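Local coordinates for vacuolar aminopeptidase 1 (Saccharomyces cerevisiae, PDB 5JGF) that removes amino acids from the N-terminus of peptides and proteins as a zinc-dependent vacuolar hydrolase, and is the major cargo of the cytoplasm-to-vacuole targeting pathway, at the interface of chains A and B and the interface of chains A and C. Coordinates in Å, arbitrary orientation; residue numbers count along the deposited sequence, not the author numbering. Chains: chain A/B/C, Vacuolar aminopeptidase 1.

Contact 1: the interface of chains A and B. Residues chain A 167-170; chain B 347, 412, 437-438.
A:Phe170 sets the edge of its phenyl ring on the imidazole of B:His347, with CE2 lying 3.6 Å above the centre of that face. The two planes stand 59° apart, and the methyl CE of B:Met437 lies over the other face, toward the rim, so the imidazole is held between a ring edge and a thioether end. Beside it the small CB of A:Ala167 comes within 3.4 Å of CE1 of B:His347; a methyl suits so close an approach to the imidazole rim. Further out, A:Pro168 lays its rigid ring against CB of B:His438, with CG 3.9 Å away. A:His169 then reaches between two imidazoles of chain B. CE1 of B:His347 lies over one of its faces, offset toward the rim, while its own CE1 points into the face of B:His438, 3.3 Å above the centre. Its CG stands beside the backbone N (chi1 -56°), which carries the ring out from the 3-10 helix 168-170 toward the partner. The soft sulfur SD of B:Met437 packs 3.5 Å from NE2 of A:His169. B:His438 is a zinc ligand, and A:His169 and B:His347 are probable substrate-binding residues, so one subunit here appears to help complete the active site of its neighbour.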
ATOM      1  N   ALA A 167     -11.113 -16.275 -25.413  1.00 12.52           N
ATOM      2  CA  ALA A 167      -9.887 -16.009 -26.161  1.00 13.41           C
ATOM      3  C   ALA A 167      -9.057 -14.943 -25.447  1.00 14.75           C
ATOM      4  O   ALA A 167      -9.598 -13.972 -24.920  1.00 14.18           O
ATOM      5  CB  ALA A 167     -10.217 -15.548 -27.578  1.00 13.08           C
ATOM      6  N   PRO A 168      -7.727 -15.112 -25.428  1.00 13.48           N
ATOM      7  CA  PRO A 168      -6.824 -14.160 -24.772  1.00 15.65           C
ATOM      8  C   PRO A 168      -6.838 -12.774 -25.414  1.00 15.71           C
ATOM      9  O   PRO A 168      -6.426 -11.792 -24.794  1.00 16.62           O
ATOM     10  CB  PRO A 168      -5.462 -14.844 -24.877  1.00 15.36           C
ATOM     11  CG  PRO A 168      -5.578 -15.640 -26.153  1.00 15.28           C
ATOM     12  CD  PRO A 168      -6.971 -16.228 -26.030  1.00 14.92           C
ATOM     13  N   HIS A 169      -7.320 -12.705 -26.652  1.00 15.09           N
ATOM     14  CA  HIS A 169      -7.400 -11.447 -27.393  1.00 16.55           C
ATOM     15  C   HIS A 169      -8.175 -10.380 -26.621  1.00 17.76           C
ATOM     16  O   HIS A 169      -7.944  -9.178 -26.786  1.00 17.02           O
ATOM     17  CB  HIS A 169      -8.090 -11.679 -28.742  1.00 17.44           C
ATOM     18  CG  HIS A 169      -7.443 -12.735 -29.579  1.00 18.74           C
ATOM     19  ND1 HIS A 169      -7.333 -14.047 -29.168  1.00 17.33           N
ATOM     20  CD2 HIS A 169      -6.855 -12.672 -30.798  1.00 19.56           C
ATOM     21  CE1 HIS A 169      -6.703 -14.745 -30.096  1.00 18.92           C
ATOM     22  NE2 HIS A 169      -6.402 -13.934 -31.095  1.00 17.82           N
ATOM     23  N   PHE A 170      -9.094 -10.824 -25.774  1.00 16.64           N
ATOM     24  CA  PHE A 170      -9.925  -9.909 -25.002  1.00 17.61           C
ATOM     25  C   PHE A 170      -9.258  -9.278 -23.780  1.00 18.07           C
ATOM     26  O   PHE A 170      -9.840  -8.407 -23.132  1.00 19.34           O
ATOM     27  CB  PHE A 170     -11.218 -10.624 -24.616  1.00 16.50           C
ATOM     28  CG  PHE A 170     -12.113 -10.899 -25.792  1.00 17.71           C
ATOM     29  CD1 PHE A 170     -12.915  -9.892 -26.320  1.00 17.84           C
ATOM     30  CD2 PHE A 170     -12.120 -12.150 -26.403  1.00 17.78           C
ATOM     31  CE1 PHE A 170     -13.710 -10.124 -27.445  1.00 17.13           C
ATOM     32  CE2 PHE A 170     -12.910 -12.393 -27.526  1.00 16.66           C
ATOM     33  CZ  PHE A 170     -13.706 -11.375 -28.046  1.00 17.85           C
TER
ATOM     34  N   HIS B 347     -14.118 -14.220 -33.463  1.00 12.81           N
ATOM     35  CA  HIS B 347     -14.732 -14.722 -32.239  1.00 13.88           C
ATOM     36  C   HIS B 347     -16.225 -14.989 -32.151  1.00 12.64           C
ATOM     37  O   HIS B 347     -17.044 -14.093 -32.332  1.00 12.05           O
ATOM     38  CB  HIS B 347     -14.351 -13.789 -31.089  1.00 13.52           C
ATOM     39  CG  HIS B 347     -12.880 -13.537 -30.982  1.00 14.83           C
ATOM     40  ND1 HIS B 347     -12.000 -14.470 -30.480  1.00 15.84           N
ATOM     41  CD2 HIS B 347     -12.131 -12.469 -31.342  1.00 16.92           C
ATOM     42  CE1 HIS B 347     -10.771 -13.989 -30.538  1.00 14.06           C
ATOM     43  NE2 HIS B 347     -10.823 -12.777 -31.058  1.00 16.12           N
ATOM     44  N   GLY B 412      -7.604  -8.157 -31.746  1.00 21.28           N
ATOM     45  CA  GLY B 412      -6.447  -8.896 -32.206  1.00 20.79           C
ATOM     46  C   GLY B 412      -6.166  -8.354 -33.599  1.00 20.22           C
ATOM     47  O   GLY B 412      -6.801  -7.381 -34.019  1.00 19.08           O
ATOM     48  N   MET B 437     -10.429 -19.120 -29.159  1.00 12.33           N
ATOM     49  CA  MET B 437      -9.301 -18.933 -30.059  1.00 11.70           C
ATOM     50  C   MET B 437      -8.002 -18.979 -29.251  1.00 12.25           C
ATOM     51  O   MET B 437      -7.930 -18.447 -28.141  1.00 12.41           O
ATOM     52  CB  MET B 437      -9.424 -17.593 -30.790  1.00 12.02           C
ATOM     53  CG  MET B 437      -8.546 -17.483 -32.025  1.00 13.92           C
ATOM     54  SD  MET B 437      -8.740 -15.898 -32.850  1.00 17.12           S
ATOM     55  CE  MET B 437     -10.477 -15.970 -33.333  1.00 11.72           C
ATOM     56  N   HIS B 438      -6.993 -19.637 -29.815  1.00 10.73           N
ATOM     57  CA  HIS B 438      -5.673 -19.801 -29.207  1.00 10.47           C
ATOM     58  C   HIS B 438      -5.585 -20.802 -28.068  1.00 10.30           C
ATOM     59  O   HIS B 438      -4.548 -20.919 -27.418  1.00 12.16           O
ATOM     60  CB  HIS B 438      -5.089 -18.453 -28.770  1.00  9.99           C
ATOM     61  CG  HIS B 438      -4.642 -17.601 -29.917  1.00 12.11           C
ATOM     62  ND1 HIS B 438      -3.863 -16.475 -29.756  1.00 11.96           N
ATOM     63  CD2 HIS B 438      -4.881 -17.706 -31.247  1.00 14.12           C
ATOM     64  CE1 HIS B 438      -3.641 -15.923 -30.937  1.00 13.84           C
ATOM     65  NE2 HIS B 438      -4.250 -16.650 -31.857  1.00 14.09           N
TER

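Contact 2: the interface of chains A and C. Residues chain A 391, 394; chain C 141, 234.
OE1 of A:Glu391, a carboxylate oxygen, is gripped by two cationic groups, one from each chain. NZ of C:Lys141, the ammonium end, gives it a hydrogen bond and salt bridge across the interface at 2.8 Å, arriving on the syn side and 31° out of the carboxylate plane. From the opposite face NH2 of A:Arg394 donates to the same oxygen at 3.0 Å, well above the plane, and the bond is fairly straight (159° at H). The guanidinium keeps the oxygen close to its own plane and rests one face over CA of A:Glu391, one helical turn back in helix 383-396. That arginine is therefore a second-shell support that steadies the carboxylate. The two cations come within 4.3 Å of each other, NH2 of A:Arg394 to NZ of C:Lys141, a closeness that the shared negative charge probably makes tolerable. Lysine suits its place because a long, flexible chain, bent at chi3 (-62°), can carry its charge from strand 132-141 across to the helix. A glutamine in place of A:Glu391 would probably leave the ammonium and the guanidinium facing each other without their neutralising charge. The bridge ties a helix of one subunit to a strand of another and thus helps hold the dodecamer together.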
ATOM      1  N   GLU A 391       8.893 -55.617   5.238  1.00 22.68           N
ATOM      2  CA  GLU A 391       9.185 -57.044   5.379  1.00 24.08           C
ATOM      3  C   GLU A 391       8.365 -57.791   4.333  1.00 24.26           C
ATOM      4  O   GLU A 391       8.854 -58.703   3.665  1.00 23.36           O
ATOM      5  CB  GLU A 391       8.807 -57.526   6.783  1.00 26.77           C
ATOM      6  CG  GLU A 391       8.930 -59.036   6.994  1.00 32.04           C
ATOM      7  CD  GLU A 391      10.333 -59.561   6.738  1.00 36.37           C
ATOM      8  OE1 GLU A 391      11.291 -59.015   7.327  1.00 36.93           O
ATOM      9  OE2 GLU A 391      10.474 -60.523   5.952  1.00 38.44           O
ATOM     10  N   ARG A 394       9.964 -57.335   0.990  1.00 24.48           N
ATOM     11  CA  ARG A 394      11.185 -58.115   0.846  1.00 27.80           C
ATOM     12  C   ARG A 394      10.853 -59.571   0.528  1.00 27.42           C
ATOM     13  O   ARG A 394      11.544 -60.212  -0.263  1.00 26.24           O
ATOM     14  CB  ARG A 394      12.036 -58.027   2.122  1.00 28.72           C
ATOM     15  CG  ARG A 394      12.686 -56.660   2.340  1.00 32.20           C
ATOM     16  CD  ARG A 394      13.753 -56.715   3.432  1.00 34.49           C
ATOM     17  NE  ARG A 394      13.192 -56.947   4.760  1.00 35.97           N
ATOM     18  CZ  ARG A 394      12.838 -55.985   5.608  1.00 37.39           C
ATOM     19  NH1 ARG A 394      12.988 -54.708   5.276  1.00 35.47           N
ATOM     20  NH2 ARG A 394      12.328 -56.302   6.791  1.00 36.74           N
TER
ATOM     21  N   LYS C 141      15.627 -57.323  14.484  1.00 28.73           N
ATOM     22  CA  LYS C 141      15.462 -58.745  14.223  1.00 31.74           C
ATOM     23  C   LYS C 141      16.792 -59.434  14.510  1.00 33.75           C
ATOM     24  O   LYS C 141      17.746 -59.285  13.747  1.00 31.86           O
ATOM     25  CB  LYS C 141      15.074 -58.959  12.755  1.00 32.89           C
ATOM     26  CG  LYS C 141      14.940 -60.418  12.336  1.00 36.00           C
ATOM     27  CD  LYS C 141      14.831 -60.556  10.818  1.00 38.30           C
ATOM     28  CE  LYS C 141      13.599 -59.852  10.264  1.00 39.88           C
ATOM     29  NZ  LYS C 141      13.546 -59.925   8.775  1.00 41.06           N
ATOM     30  N   ILE C 234      15.785 -52.894  12.084  1.00 23.46           N
ATOM     31  CA  ILE C 234      14.718 -52.976  11.086  1.00 24.08           C
ATOM     32  C   ILE C 234      13.982 -51.658  10.823  1.00 22.23           C
ATOM     33  O   ILE C 234      13.641 -51.357   9.680  1.00 20.87           O
ATOM     34  CB  ILE C 234      13.729 -54.069  11.510  1.00 26.64           C
ATOM     35  CG1 ILE C 234      14.447 -55.420  11.481  1.00 29.60           C
ATOM     36  CG2 ILE C 234      12.471 -54.030  10.660  1.00 28.02           C
ATOM     37  CD1 ILE C 234      15.082 -55.781  10.182  1.00 30.63           C
TER

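Contact 3: the interface of chains A and B. Residues chain A 128-130, 162; chain B 130, 439, 441.
A:Arg130 and B:Arg130 lay their guanidinium groups face to face, planes 9° apart, arriving from opposite directions as two-fold mates. Along B:Arg130, CB leads to CG, 4.2 Å from NH2 of A:Arg130, and a bend at chi2 (-81°) turns the chain toward its mate. CD then lies beside NH1 of A:Arg130, and NE sits over the centre of the opposing guanidinium, 3.4 Å from CZ of A:Arg130. At the end, NH1 and NH2 both donate to the backbone O of A:Asp129, at 3.2 Å for NH1. The carbonyl oxygen lies in the guanidinium plane, yet both donors reach it from one face of its own plane, NH2 from well above. NH2 also bonds a water that meets O of A:Leu128. These carbonyls probably ease the pairing of like charges, and arginine suits the place because its flat head can stack and donate at once. The side chain of A:Asp129 is held too. OG of B:Ser439 gives OD2 a short bond of 2.5 Å on the anti side, tilted well out of the carboxylate plane, while NH2 of A:Arg162 forms a salt bridge with OD1. The same NH2 donates at 2.8 Å to the backbone O of B:Arg441, in the carbonyl plane and on a lone pair. On chain A the site lies in the loop between the 3-10 helix 125-127 and strand 132-140, with A:Arg162 from a separate loop; chain B adds the same loop, through B:Arg130, and B:Ser439 and B:Arg441 just before strand 442-445.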
ATOM      1  N   LEU A 128     -11.255 -26.430 -18.457  1.00 12.10           N
ATOM      2  CA  LEU A 128     -11.650 -25.635 -19.612  1.00 12.76           C
ATOM      3  C   LEU A 128     -11.248 -26.327 -20.906  1.00 10.70           C
ATOM      4  O   LEU A 128     -10.213 -26.983 -20.975  1.00 11.96           O
ATOM      5  CB  LEU A 128     -10.985 -24.256 -19.582  1.00 12.91           C
ATOM      6  CG  LEU A 128     -11.373 -23.303 -18.451  1.00 13.22           C
ATOM      7  CD1 LEU A 128     -10.538 -22.031 -18.563  1.00 14.89           C
ATOM      8  CD2 LEU A 128     -12.854 -22.983 -18.526  1.00 13.90           C
ATOM      9  N   ASP A 129     -12.081 -26.175 -21.926  1.00 12.33           N
ATOM     10  CA  ASP A 129     -11.792 -26.737 -23.233  1.00 11.30           C
ATOM     11  C   ASP A 129     -11.494 -28.229 -23.230  1.00 12.01           C
ATOM     12  O   ASP A 129     -10.579 -28.693 -23.909  1.00 11.99           O
ATOM     13  CB  ASP A 129     -10.628 -25.964 -23.862  1.00 11.70           C
ATOM     14  CG  ASP A 129     -10.908 -24.469 -23.941  1.00 13.17           C
ATOM     15  OD1 ASP A 129     -12.095 -24.091 -23.867  1.00 11.37           O
ATOM     16  OD2 ASP A 129      -9.950 -23.678 -24.085  1.00 13.99           O
ATOM     17  N   ARG A 130     -12.283 -28.973 -22.463  1.00 12.08           N
ATOM     18  CA  ARG A 130     -12.147 -30.420 -22.378  1.00 13.43           C
ATOM     19  C   ARG A 130     -13.481 -30.980 -22.871  1.00 13.46           C
ATOM     20  O   ARG A 130     -14.540 -30.412 -22.574  1.00 14.33           O
ATOM     21  CB  ARG A 130     -11.905 -30.847 -20.925  1.00 11.33           C
ATOM     22  CG  ARG A 130     -10.619 -30.302 -20.295  1.00 12.29           C
ATOM     23  CD  ARG A 130      -9.377 -31.092 -20.714  1.00 13.58           C
ATOM     24  NE  ARG A 130      -8.171 -30.545 -20.091  1.00 13.51           N
ATOM     25  CZ  ARG A 130      -6.986 -31.147 -20.085  1.00 12.86           C
ATOM     26  NH1 ARG A 130      -6.830 -32.324 -20.676  1.00 13.71           N
ATOM     27  NH2 ARG A 130      -5.958 -30.576 -19.474  1.00 13.19           N
ATOM     28  N   ARG A 162     -19.023 -28.594 -23.129  1.00 16.30           N
ATOM     29  CA  ARG A 162     -17.652 -28.127 -23.020  1.00 15.08           C
ATOM     30  C   ARG A 162     -17.709 -26.750 -22.360  1.00 13.09           C
ATOM     31  O   ARG A 162     -18.628 -25.980 -22.622  1.00 13.01           O
ATOM     32  CB  ARG A 162     -17.060 -28.043 -24.434  1.00 17.13           C
ATOM     33  CG  ARG A 162     -15.694 -27.389 -24.578  1.00 19.62           C
ATOM     34  CD  ARG A 162     -15.224 -27.489 -26.040  1.00 21.15           C
ATOM     35  NE  ARG A 162     -13.975 -26.775 -26.301  1.00 20.17           N
ATOM     36  CZ  ARG A 162     -13.866 -25.449 -26.333  1.00 21.36           C
ATOM     37  NH1 ARG A 162     -14.934 -24.690 -26.121  1.00 19.76           N
ATOM     38  NH2 ARG A 162     -12.692 -24.880 -26.571  1.00 19.34           N
TER
ATOM     39  N   ARG B 130      -2.008 -32.279 -21.205  1.00 13.34           N
ATOM     40  CA  ARG B 130      -2.537 -32.556 -22.532  1.00 13.64           C
ATOM     41  C   ARG B 130      -1.569 -33.551 -23.172  1.00 13.53           C
ATOM     42  O   ARG B 130      -0.353 -33.427 -23.007  1.00 13.52           O
ATOM     43  CB  ARG B 130      -2.577 -31.270 -23.363  1.00 13.57           C
ATOM     44  CG  ARG B 130      -3.477 -30.171 -22.797  1.00 11.08           C
ATOM     45  CD  ARG B 130      -4.947 -30.397 -23.147  1.00 12.13           C
ATOM     46  NE  ARG B 130      -5.786 -29.320 -22.624  1.00 12.05           N
ATOM     47  CZ  ARG B 130      -7.059 -29.123 -22.959  1.00 13.59           C
ATOM     48  NH1 ARG B 130      -7.658 -29.935 -23.823  1.00 12.65           N
ATOM     49  NH2 ARG B 130      -7.728 -28.099 -22.447  1.00 12.59           N
ATOM     50  N   SER B 439      -6.669 -21.522 -27.815  1.00 11.47           N
ATOM     51  CA  SER B 439      -6.634 -22.560 -26.792  1.00 12.01           C
ATOM     52  C   SER B 439      -5.947 -23.725 -27.492  1.00 13.37           C
ATOM     53  O   SER B 439      -5.748 -23.682 -28.707  1.00 12.50           O
ATOM     54  CB  SER B 439      -8.044 -22.996 -26.391  1.00 13.80           C
ATOM     55  OG  SER B 439      -7.993 -24.200 -25.634  1.00 13.89           O
ATOM     56  N   ARG B 441      -7.300 -26.541 -27.618  1.00 13.26           N
ATOM     57  CA  ARG B 441      -8.440 -27.240 -28.225  1.00 13.57           C
ATOM     58  C   ARG B 441      -9.634 -26.286 -28.272  1.00 14.97           C
ATOM     59  O   ARG B 441     -10.235 -25.969 -27.243  1.00 16.04           O
ATOM     60  CB  ARG B 441      -8.795 -28.500 -27.427  1.00 14.00           C
ATOM     61  CG  ARG B 441      -9.767 -29.447 -28.148  1.00 13.38           C
ATOM     62  CD  ARG B 441      -9.969 -30.731 -27.341  1.00 14.48           C
ATOM     63  NE  ARG B 441     -10.917 -31.666 -27.951  1.00 14.33           N
ATOM     64  CZ  ARG B 441     -10.649 -32.457 -28.989  1.00 17.31           C
ATOM     65  NH1 ARG B 441      -9.453 -32.437 -29.564  1.00 18.06           N
ATOM     66  NH2 ARG B 441     -11.575 -33.295 -29.437  1.00 14.19           N
TER
HETATM   67  O   HOH W   1      -7.417 -26.848 -19.761  1.00 25.68           O

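Contact 4: the interface of chains A and B. Residues chain A 350, 353, 356-357, 409; chain B 166, 170, 173.
B:Leu166 wedges between A:Phe353 and A:Tyr357 in an apolar patch of the two-fold A-B interface of this dodecameric M18 aminopeptidase. Its CB stands 3.8 Å above the centre of the A:Phe353 ring, a CH-pi contact, and CD2 follows along the same ring to CD2 of A:Phe353. The other branch, CD1, turns to the hydroxyl end of A:Tyr357 and meets CG2 of A:Val356 at 3.9 Å, tip to tip. A branched leucine suits the position since each methyl serves a different partner. Were A:Phe353 an alanine, B:Leu166 would probably lose the flat surface under its CB and CD2, opening a gap there. A:Val356 also splits its contacts: CG1 packs on CB of B:Pro173 at 3.7 Å, while CG2 lies over the rim of one face of the B:Phe170 ring. The far end of that ring, CZ, comes 3.9 Å from CZ of A:Tyr357, the two side chains crossing at about a right angle. B:Phe170 comes from the 3-10 helix 168-170; with chi1 at -67°, CG points away from the carbonyl carbon and the ring reaches A:Val356. Outside this shell, a water bridges OG of A:Ser409, 2.7 Å away, to the backbone O of B:Phe170. At the edge of the A:Phe353 ring, in its plane, lies OD1 of A:Asn350.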
ATOM      1  N   ASN A 350       7.545 -34.541  -9.346  1.00 15.43           N
ATOM      2  CA  ASN A 350       7.317 -33.774 -10.574  1.00 14.70           C
ATOM      3  C   ASN A 350       8.620 -32.996 -10.747  1.00 15.02           C
ATOM      4  O   ASN A 350       8.909 -32.080  -9.976  1.00 14.28           O
ATOM      5  CB  ASN A 350       6.144 -32.799 -10.408  1.00 13.68           C
ATOM      6  CG  ASN A 350       5.801 -32.071 -11.700  1.00 12.45           C
ATOM      7  OD1 ASN A 350       6.689 -31.688 -12.464  1.00 12.92           O
ATOM      8  ND2 ASN A 350       4.509 -31.857 -11.940  1.00 12.63           N
ATOM      9  N   PHE A 353       8.893 -29.082 -10.434  1.00 14.99           N
ATOM     10  CA  PHE A 353       8.644 -28.422  -9.151  1.00 16.25           C
ATOM     11  C   PHE A 353       9.452 -29.132  -8.062  1.00 16.22           C
ATOM     12  O   PHE A 353       8.903 -29.578  -7.056  1.00 17.00           O
ATOM     13  CB  PHE A 353       7.150 -28.469  -8.796  1.00 15.20           C
ATOM     14  CG  PHE A 353       6.262 -27.825  -9.821  1.00 15.53           C
ATOM     15  CD1 PHE A 353       5.880 -28.517 -10.967  1.00 16.52           C
ATOM     16  CD2 PHE A 353       5.820 -26.516  -9.652  1.00 15.92           C
ATOM     17  CE1 PHE A 353       5.072 -27.916 -11.931  1.00 14.90           C
ATOM     18  CE2 PHE A 353       5.010 -25.904 -10.609  1.00 15.94           C
ATOM     19  CZ  PHE A 353       4.637 -26.606 -11.752  1.00 16.36           C
ATOM     20  N   VAL A 356       9.107 -28.530  -4.026  1.00 18.21           N
ATOM     21  CA  VAL A 356       8.009 -28.962  -3.161  1.00 18.96           C
ATOM     22  C   VAL A 356       8.108 -30.437  -2.752  1.00 18.42           C
ATOM     23  O   VAL A 356       7.270 -30.943  -2.003  1.00 18.29           O
ATOM     24  CB  VAL A 356       6.617 -28.704  -3.816  1.00 19.93           C
ATOM     25  CG1 VAL A 356       6.497 -27.241  -4.217  1.00 20.49           C
ATOM     26  CG2 VAL A 356       6.412 -29.609  -5.014  1.00 18.53           C
ATOM     27  N   TYR A 357       9.134 -31.126  -3.242  1.00 17.30           N
ATOM     28  CA  TYR A 357       9.319 -32.531  -2.901  1.00 16.47           C
ATOM     29  C   TYR A 357      10.484 -32.729  -1.935  1.00 16.83           C
ATOM     30  O   TYR A 357      11.569 -32.170  -2.119  1.00 18.31           O
ATOM     31  CB  TYR A 357       9.524 -33.365  -4.168  1.00 16.66           C
ATOM     32  CG  TYR A 357       8.260 -33.526  -4.987  1.00 17.03           C
ATOM     33  CD1 TYR A 357       7.889 -32.576  -5.942  1.00 16.27           C
ATOM     34  CD2 TYR A 357       7.411 -34.615  -4.778  1.00 16.78           C
ATOM     35  CE1 TYR A 357       6.701 -32.710  -6.672  1.00 15.03           C
ATOM     36  CE2 TYR A 357       6.226 -34.757  -5.500  1.00 17.73           C
ATOM     37  CZ  TYR A 357       5.877 -33.799  -6.445  1.00 16.72           C
ATOM     38  OH  TYR A 357       4.704 -33.941  -7.159  1.00 17.29           O
ATOM     39  N   SER A 409       5.868 -27.425   3.819  1.00 21.61           N
ATOM     40  CA  SER A 409       4.845 -27.672   2.799  1.00 21.46           C
ATOM     41  C   SER A 409       3.478 -27.989   3.412  1.00 22.14           C
ATOM     42  O   SER A 409       3.253 -27.726   4.593  1.00 21.67           O
ATOM     43  CB  SER A 409       5.305 -28.819   1.883  1.00 21.74           C
ATOM     44  OG  SER A 409       4.419 -29.014   0.795  1.00 22.64           O
TER
ATOM     45  N   LEU B 166       1.162 -29.367 -11.251  1.00 13.66           N
ATOM     46  CA  LEU B 166       1.509 -29.783  -9.898  1.00 14.88           C
ATOM     47  C   LEU B 166       0.190 -29.974  -9.158  1.00 14.65           C
ATOM     48  O   LEU B 166      -0.737 -29.186  -9.332  1.00 15.13           O
ATOM     49  CB  LEU B 166       2.338 -28.702  -9.194  1.00 14.12           C
ATOM     50  CG  LEU B 166       2.723 -28.995  -7.737  1.00 15.71           C
ATOM     51  CD1 LEU B 166       3.609 -30.233  -7.675  1.00 13.94           C
ATOM     52  CD2 LEU B 166       3.456 -27.796  -7.150  1.00 14.22           C
ATOM     53  N   PHE B 170      -0.182 -29.209  -2.852  1.00 17.96           N
ATOM     54  CA  PHE B 170       1.032 -28.507  -2.459  1.00 18.41           C
ATOM     55  C   PHE B 170       0.846 -27.020  -2.192  1.00 19.60           C
ATOM     56  O   PHE B 170       1.793 -26.330  -1.817  1.00 19.88           O
ATOM     57  CB  PHE B 170       2.110 -28.736  -3.517  1.00 17.65           C
ATOM     58  CG  PHE B 170       2.587 -30.159  -3.579  1.00 18.23           C
ATOM     59  CD1 PHE B 170       3.506 -30.637  -2.649  1.00 18.67           C
ATOM     60  CD2 PHE B 170       2.078 -31.038  -4.530  1.00 17.59           C
ATOM     61  CE1 PHE B 170       3.912 -31.973  -2.665  1.00 19.13           C
ATOM     62  CE2 PHE B 170       2.474 -32.373  -4.553  1.00 17.53           C
ATOM     63  CZ  PHE B 170       3.394 -32.841  -3.618  1.00 17.81           C
ATOM     64  N   PRO B 173       2.452 -23.067  -4.566  1.00 20.99           N
ATOM     65  CA  PRO B 173       3.295 -23.426  -5.711  1.00 21.23           C
ATOM     66  C   PRO B 173       2.511 -24.004  -6.891  1.00 20.85           C
ATOM     67  O   PRO B 173       2.973 -23.966  -8.034  1.00 20.59           O
ATOM     68  CB  PRO B 173       4.268 -24.441  -5.114  1.00 21.19           C
ATOM     69  CG  PRO B 173       4.416 -23.960  -3.704  1.00 22.35           C
ATOM     70  CD  PRO B 173       2.979 -23.667  -3.326  1.00 21.47           C
TER
HETATM   71  O   HOH W   2       4.352 -27.105  -1.045  1.00 26.17           O

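Contacts 1, 3 and 4 belong to the two-fold interface of chains A and B, whereas contact 2 joins A to C. The centres of contacts 1 and 3 lie about 14 Å apart, and consecutive residues B:His438 and B:Ser439 take part in one each. Contacts 1 and 4, about 31 Å apart in the copies given, both use the 3-10 helix 168-170; since each has a two-fold twin, the helix of every subunit makes both. Contact 2 is about 60 Å from contact 1, so chain A meets B and C through well-separated surfaces, which fits a tetrahedral dodecamer, while a zinc ligand and probable substrate-binding residues lie at the A-B seam.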